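PDB 4OJV: 3',5'-cyclic-nucleotide phosphodiesterase 1 from Saccharomyces cerevisiae, which belongs to the class-II cyclic-nucleotide phosphodiesterases, zinc-binding enzymes of the metallo-hydrolase/oxidoreductase clan. Local coordinates for residues 66-80 and 329-341. Numbering follows the deposited sequence.
Sequences PSFYEHDREPIEFFI and STPAKRDPRLTIL. With MPD ((4S)-2-methyl-2,4-pentanediol), chain C.
Two donors converge on Asp335 OD2: Ser67 OG, which gives its proton from 2.6 Å on the anti side of the carboxylate, and Arg337 NH2, which takes the syn lone pair at 2.8 Å. The other oxygen is doubly held as well, Asp335 OD1 receiving Arg337 NE nearly straight (173°) and also Arg337 N, the capping bond of helix 336-350. A chi1 of -169° turns the carboxylate of this N-cap residue back over the helix start, where Arg337 grips it side-on through NE and NH2, an arrangement likely to keep it ionised. Arg337 NH2 carries the grip across to the other segment, donating in the carbonyl plane to Pro66 O at 2.8 Å, and water 1 bridges that same oxygen to Arg337 NH1. Phe79 CE2 lies over one face of the guanidinium and C3 of the MPD over the opposite face.

In the fold, this joins the two-stranded hairpin of 64-66 and 73-75, with the turn after it, to the N-terminal end of helix 336-350, where the second subunit packs against it: Met111 of that subunit packs on Tyr69, and its Asn109 bonds to Ala332 O.

The ring of Tyr69 enters the loop before the helix, one face under Asp335 CA and Pro336 CD, the latter 3.7 Å from the ring centroid, while Thr330 O and Ala332 O line its edge. Tyr69 OH lies 2.8 Å from MPD O2, and Ser329 OG also hydrogen-bonds to that oxygen. On the far side of the arginine, Leu338 CD2 sits over the face of Phe79, 3.8 Å from its centroid, and Leu341 CD2 rests against Phe78 O. The direct salt bridge between Glu70 OE1 and Arg334 NE is long, and water 3 bridges the two atoms; Glu342 pairs with the other end of that guanidinium.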
loop_
_atom_site.group_PDB
_atom_site.type_symbol
_atom_site.label_atom_id
_atom_site.label_comp_id
_atom_site.label_asym_id
_atom_site.label_seq_id
_atom_site.Cartn_x
_atom_site.Cartn_y
_atom_site.Cartn_z
ATOM N N PRO A 66 -17.993 1.723 1.180
ATOM C CA PRO A 66 -17.331 2.170 2.415
ATOM C C PRO A 66 -17.258 3.691 2.542
ATOM O O PRO A 66 -17.113 4.386 1.523
ATOM C CB PRO A 66 -15.921 1.587 2.289
ATOM C CG PRO A 66 -16.091 0.406 1.391
ATOM C CD PRO A 66 -17.135 0.816 0.395
ATOM N N SER A 67 -17.382 4.188 3.776
ATOM C CA SER A 67 -17.306 5.619 4.054
ATOM C C SER A 67 -16.497 5.895 5.322
ATOM O O SER A 67 -15.418 6.486 5.253
ATOM C CB SER A 67 -18.716 6.212 4.165
ATOM O OG SER A 67 -18.667 7.562 4.567
ATOM N N PHE A 68 -17.032 5.470 6.472
ATOM C CA PHE A 68 -16.388 5.565 7.798
ATOM C C PHE A 68 -16.565 6.912 8.503
ATOM O O PHE A 68 -15.845 7.229 9.454
ATOM C CB PHE A 68 -14.919 5.099 7.765
ATOM C CG PHE A 68 -14.745 3.725 7.176
ATOM C CD1 PHE A 68 -15.313 2.608 7.786
ATOM C CD2 PHE A 68 -14.042 3.550 5.992
ATOM C CE1 PHE A 68 -15.168 1.342 7.234
ATOM C CE2 PHE A 68 -13.875 2.285 5.444
ATOM C CZ PHE A 68 -14.441 1.181 6.064
ATOM N N TYR A 69 -17.554 7.684 8.060
ATOM C CA TYR A 69 -17.852 8.965 8.683
ATOM C C TYR A 69 -19.205 8.870 9.391
ATOM O O TYR A 69 -19.337 8.103 10.339
ATOM C CB TYR A 69 -17.765 10.105 7.669
ATOM C CG TYR A 69 -16.351 10.294 7.147
ATOM C CD1 TYR A 69 -15.846 9.503 6.106
ATOM C CD2 TYR A 69 -15.513 11.258 7.702
ATOM C CE1 TYR A 69 -14.551 9.664 5.631
ATOM C CE2 TYR A 69 -14.208 11.426 7.237
ATOM C CZ TYR A 69 -13.737 10.624 6.200
ATOM O OH TYR A 69 -12.444 10.803 5.718
ATOM N N GLU A 70 -20.215 9.604 8.942
ATOM C CA GLU A 70 -21.546 9.486 9.554
ATOM C C GLU A 70 -22.003 8.028 9.609
ATOM O O GLU A 70 -22.626 7.611 10.591
ATOM C CB GLU A 70 -22.549 10.375 8.827
ATOM C CG GLU A 70 -22.274 11.854 9.063
ATOM C CD GLU A 70 -23.023 12.758 8.115
ATOM O OE1 GLU A 70 -22.976 12.526 6.894
ATOM O OE2 GLU A 70 -23.662 13.717 8.601
ATOM N N HIS A 71 -21.691 7.252 8.568
ATOM C CA HIS A 71 -21.910 5.804 8.580
ATOM C C HIS A 71 -20.694 5.101 8.052
ATOM O O HIS A 71 -19.951 5.643 7.231
ATOM C CB HIS A 71 -23.099 5.401 7.712
ATOM C CG HIS A 71 -24.373 6.115 8.059
ATOM N ND1 HIS A 71 -24.732 7.272 7.471
ATOM C CD2 HIS A 71 -25.371 5.806 8.971
ATOM C CE1 HIS A 71 -25.909 7.675 7.978
ATOM N NE2 HIS A 71 -26.294 6.780 8.896
ATOM N N ASP A 72 -20.496 3.862 8.476
ATOM C CA ASP A 72 -19.396 3.079 7.942
ATOM C C ASP A 72 -19.607 2.724 6.466
ATOM O O ASP A 72 -18.638 2.561 5.722
ATOM C CB ASP A 72 -19.161 1.833 8.797
ATOM C CG ASP A 72 -18.493 2.151 10.121
ATOM O OD1 ASP A 72 -17.898 3.244 10.274
ATOM O OD2 ASP A 72 -18.533 1.293 11.019
ATOM N N ARG A 73 -20.865 2.610 6.045
ATOM C CA ARG A 73 -21.206 2.382 4.647
ATOM C C ARG A 73 -22.323 3.331 4.230
ATOM O O ARG A 73 -23.226 3.622 5.018
ATOM C CB ARG A 73 -21.624 0.929 4.410
ATOM C CG ARG A 73 -20.486 -0.074 4.570
ATOM C CD ARG A 73 -20.894 -1.481 4.146
ATOM N NE ARG A 73 -22.211 -1.863 4.656
ATOM C CZ ARG A 73 -22.449 -2.373 5.862
ATOM N NH1 ARG A 73 -21.457 -2.573 6.724
ATOM N NH2 ARG A 73 -23.691 -2.684 6.210
ATOM N N GLU A 74 -22.255 3.813 2.992
ATOM C CA GLU A 74 -23.213 4.775 2.449
ATOM C C GLU A 74 -23.755 4.349 1.099
ATOM O O GLU A 74 -23.032 3.753 0.305
ATOM C CB GLU A 74 -22.567 6.152 2.284
ATOM C CG GLU A 74 -22.236 6.868 3.578
ATOM C CD GLU A 74 -23.446 7.416 4.304
ATOM O OE1 GLU A 74 -24.582 7.270 3.805
ATOM O OE2 GLU A 74 -23.236 7.986 5.385
ATOM N N PRO A 75 -25.017 4.695 0.809
ATOM C CA PRO A 75 -25.587 4.445 -0.514
ATOM C C PRO A 75 -24.712 4.977 -1.650
ATOM O O PRO A 75 -24.290 6.136 -1.635
ATOM C CB PRO A 75 -26.928 5.181 -0.454
ATOM C CG PRO A 75 -27.322 5.070 0.982
ATOM C CD PRO A 75 -26.032 5.221 1.750
ATOM N N ILE A 76 -24.465 4.121 -2.640
ATOM C CA ILE A 76 -23.631 4.485 -3.780
ATOM C C ILE A 76 -24.116 5.751 -4.490
ATOM O O ILE A 76 -23.323 6.610 -4.880
ATOM C CB ILE A 76 -23.493 3.312 -4.786
ATOM C CG1 ILE A 76 -22.504 3.687 -5.894
ATOM C CG2 ILE A 76 -24.846 2.894 -5.365
ATOM C CD1 ILE A 76 -22.207 2.582 -6.880
ATOM N N GLU A 77 -25.430 5.886 -4.632
ATOM C CA GLU A 77 -25.988 6.971 -5.427
ATOM C C GLU A 77 -25.694 8.357 -4.855
ATOM O O GLU A 77 -25.717 9.348 -5.584
ATOM C CB GLU A 77 -27.495 6.770 -5.683
ATOM C CG GLU A 77 -28.388 6.810 -4.446
ATOM C CD GLU A 77 -28.593 5.458 -3.782
ATOM O OE1 GLU A 77 -27.813 4.505 -3.997
ATOM O OE2 GLU A 77 -29.575 5.341 -3.019
ATOM N N PHE A 78 -25.374 8.422 -3.561
ATOM C CA PHE A 78 -25.029 9.694 -2.932
ATOM C C PHE A 78 -23.747 10.309 -3.509
ATOM O O PHE A 78 -23.537 11.518 -3.403
ATOM C CB PHE A 78 -24.858 9.543 -1.415
ATOM C CG PHE A 78 -26.134 9.211 -0.654
ATOM C CD1 PHE A 78 -27.396 9.193 -1.265
ATOM C CD2 PHE A 78 -26.060 8.929 0.704
ATOM C CE1 PHE A 78 -28.540 8.889 -0.527
ATOM C CE2 PHE A 78 -27.201 8.630 1.443
ATOM C CZ PHE A 78 -28.435 8.608 0.822
ATOM N N PHE A 79 -22.893 9.480 -4.111
ATOM C CA PHE A 79 -21.558 9.912 -4.537
ATOM C C PHE A 79 -21.464 10.238 -6.019
ATOM O O PHE A 79 -20.414 10.687 -6.483
ATOM C CB PHE A 79 -20.520 8.828 -4.212
ATOM C CG PHE A 79 -20.374 8.550 -2.750
ATOM C CD1 PHE A 79 -21.190 7.615 -2.120
ATOM C CD2 PHE A 79 -19.428 9.228 -1.991
ATOM C CE1 PHE A 79 -21.063 7.370 -0.761
ATOM C CE2 PHE A 79 -19.290 8.982 -0.635
ATOM C CZ PHE A 79 -20.106 8.044 -0.022
ATOM N N ILE A 80 -22.528 9.974 -6.774
ATOM C CA ILE A 80 -22.446 10.014 -8.230
ATOM C C ILE A 80 -23.573 10.828 -8.861
ATOM O O ILE A 80 -24.643 11.016 -8.266
ATOM C CB ILE A 80 -22.386 8.587 -8.844
ATOM C CG1 ILE A 80 -23.671 7.798 -8.540
ATOM C CG2 ILE A 80 -21.139 7.842 -8.357
ATOM C CD1 ILE A 80 -23.735 6.420 -9.177
ATOM N N SER A 329 -8.722 11.604 3.251
ATOM C CA SER A 329 -9.421 11.508 4.538
ATOM C C SER A 329 -9.155 12.765 5.349
ATOM O O SER A 329 -8.162 13.478 5.145
ATOM C CB SER A 329 -8.957 10.311 5.366
ATOM O OG SER A 329 -9.185 9.096 4.708
ATOM N N THR A 330 -10.043 13.031 6.286
ATOM C CA THR A 330 -9.894 14.142 7.195
ATOM C C THR A 330 -10.670 13.739 8.442
ATOM O O THR A 330 -11.625 12.970 8.344
ATOM C CB THR A 330 -10.415 15.459 6.567
ATOM O OG1 THR A 330 -10.249 16.531 7.496
ATOM C CG2 THR A 330 -11.877 15.358 6.163
ATOM N N PRO A 331 -10.239 14.205 9.626
ATOM C CA PRO A 331 -10.979 13.848 10.840
ATOM C C PRO A 331 -12.221 14.733 11.041
ATOM O O PRO A 331 -12.346 15.428 12.052
ATOM C CB PRO A 331 -9.943 14.047 11.954
ATOM C CG PRO A 331 -9.015 15.076 11.412
ATOM C CD PRO A 331 -8.958 14.876 9.928
ATOM N N ALA A 332 -13.115 14.694 10.053
ATOM C CA ALA A 332 -14.321 15.509 10.010
ATOM C C ALA A 332 -15.552 14.669 10.305
ATOM O O ALA A 332 -15.506 13.442 10.255
ATOM C CB ALA A 332 -14.460 16.170 8.646
ATOM N N LYS A 333 -16.664 15.336 10.607
ATOM C CA LYS A 333 -17.901 14.629 10.909
ATOM C C LYS A 333 -18.495 13.977 9.665
ATOM O O LYS A 333 -19.060 12.891 9.747
ATOM C CB LYS A 333 -18.921 15.565 11.561
ATOM C CG LYS A 333 -18.534 16.024 12.959
ATOM C CD LYS A 333 -19.608 16.903 13.582
ATOM C CE LYS A 333 -19.242 17.289 15.007
ATOM N NZ LYS A 333 -20.306 18.100 15.659
ATOM N N ARG A 334 -18.347 14.636 8.516
ATOM C CA ARG A 334 -18.967 14.171 7.269
ATOM C C ARG A 334 -17.913 13.746 6.254
ATOM O O ARG A 334 -16.844 14.350 6.150
ATOM C CB ARG A 334 -19.859 15.271 6.685
ATOM C CG ARG A 334 -20.719 14.875 5.487
ATOM C CD ARG A 334 -22.052 15.617 5.502
ATOM N NE ARG A 334 -22.958 15.167 4.442
ATOM C CZ ARG A 334 -23.105 15.763 3.269
ATOM N NH1 ARG A 334 -22.404 16.852 2.976
ATOM N NH2 ARG A 334 -23.964 15.264 2.388
ATOM N N ASP A 335 -18.243 12.702 5.507
ATOM C CA ASP A 335 -17.385 12.184 4.445
ATOM C C ASP A 335 -17.008 13.329 3.500
ATOM O O ASP A 335 -17.884 13.965 2.908
ATOM C CB ASP A 335 -18.160 11.083 3.714
ATOM C CG ASP A 335 -17.307 10.255 2.754
ATOM O OD1 ASP A 335 -16.444 10.808 2.036
ATOM O OD2 ASP A 335 -17.554 9.029 2.709
ATOM N N PRO A 336 -15.696 13.612 3.357
ATOM C CA PRO A 336 -15.316 14.760 2.535
ATOM C C PRO A 336 -15.671 14.583 1.067
ATOM O O PRO A 336 -15.793 15.570 0.361
ATOM C CB PRO A 336 -13.795 14.841 2.716
ATOM C CG PRO A 336 -13.389 13.466 3.112
ATOM C CD PRO A 336 -14.522 12.959 3.962
ATOM N N ARG A 337 -15.854 13.347 0.608
ATOM C CA ARG A 337 -16.291 13.149 -0.770
ATOM C C ARG A 337 -17.683 13.750 -0.982
ATOM O O ARG A 337 -17.960 14.317 -2.039
ATOM C CB ARG A 337 -16.300 11.669 -1.121
ATOM C CG ARG A 337 -14.903 11.063 -1.112
ATOM C CD ARG A 337 -14.918 9.555 -1.256
ATOM N NE ARG A 337 -15.645 8.908 -0.165
ATOM C CZ ARG A 337 -15.938 7.616 -0.133
ATOM N NH1 ARG A 337 -15.545 6.824 -1.129
ATOM N NH2 ARG A 337 -16.627 7.119 0.888
ATOM N N LEU A 338 -18.546 13.625 0.026
ATOM C CA LEU A 338 -19.891 14.194 -0.052
ATOM C C LEU A 338 -19.832 15.715 0.039
ATOM O O LEU A 338 -20.499 16.411 -0.728
ATOM C CB LEU A 338 -20.796 13.593 1.026
ATOM C CG LEU A 338 -21.033 12.078 0.927
ATOM C CD1 LEU A 338 -21.844 11.556 2.105
ATOM C CD2 LEU A 338 -21.688 11.709 -0.397
ATOM N N THR A 339 -19.028 16.232 0.970
ATOM C CA THR A 339 -18.841 17.676 1.099
ATOM C C THR A 339 -18.340 18.282 -0.211
ATOM O O THR A 339 -18.891 19.264 -0.720
ATOM C CB THR A 339 -17.862 17.984 2.238
ATOM O OG1 THR A 339 -18.378 17.431 3.453
ATOM C CG2 THR A 339 -17.614 19.485 2.386
ATOM N N ILE A 340 -17.292 17.679 -0.764
ATOM C CA ILE A 340 -16.686 18.149 -2.010
ATOM C C ILE A 340 -17.669 18.086 -3.179
ATOM O O ILE A 340 -17.757 19.029 -3.971
ATOM C CB ILE A 340 -15.388 17.356 -2.301
ATOM C CG1 ILE A 340 -14.273 17.852 -1.376
ATOM C CG2 ILE A 340 -14.982 17.429 -3.766
ATOM C CD1 ILE A 340 -13.129 16.871 -1.194
ATOM N N LEU A 341 -18.425 16.995 -3.267
ATOM C CA LEU A 341 -19.397 16.859 -4.350
ATOM C C LEU A 341 -20.429 17.995 -4.288
ATOM O O LEU A 341 -20.739 18.628 -5.304
ATOM C CB LEU A 341 -20.072 15.489 -4.309
ATOM C CG LEU A 341 -21.022 15.143 -5.451
ATOM C CD1 LEU A 341 -20.319 15.187 -6.801
ATOM C CD2 LEU A 341 -21.640 13.776 -5.203
HETATM C C1 MPD C . -10.586 8.376 1.759
HETATM C C2 MPD C . -11.931 8.725 2.399
HETATM O O2 MPD C . -11.769 8.829 3.821
HETATM C CM MPD C . -12.391 10.084 1.883
HETATM C C3 MPD C . -12.983 7.654 2.022
HETATM C C4 MPD C . -12.729 6.294 2.701
HETATM O O4 MPD C . -12.907 6.432 4.102
HETATM C C5 MPD C . -13.688 5.223 2.182
HETATM O O HOH W 1 -16.246 4.029 -1.114
HETATM O O HOH W 2 -20.626 11.303 6.168
HETATM O O HOH W 3 -24.722 13.202 5.106
#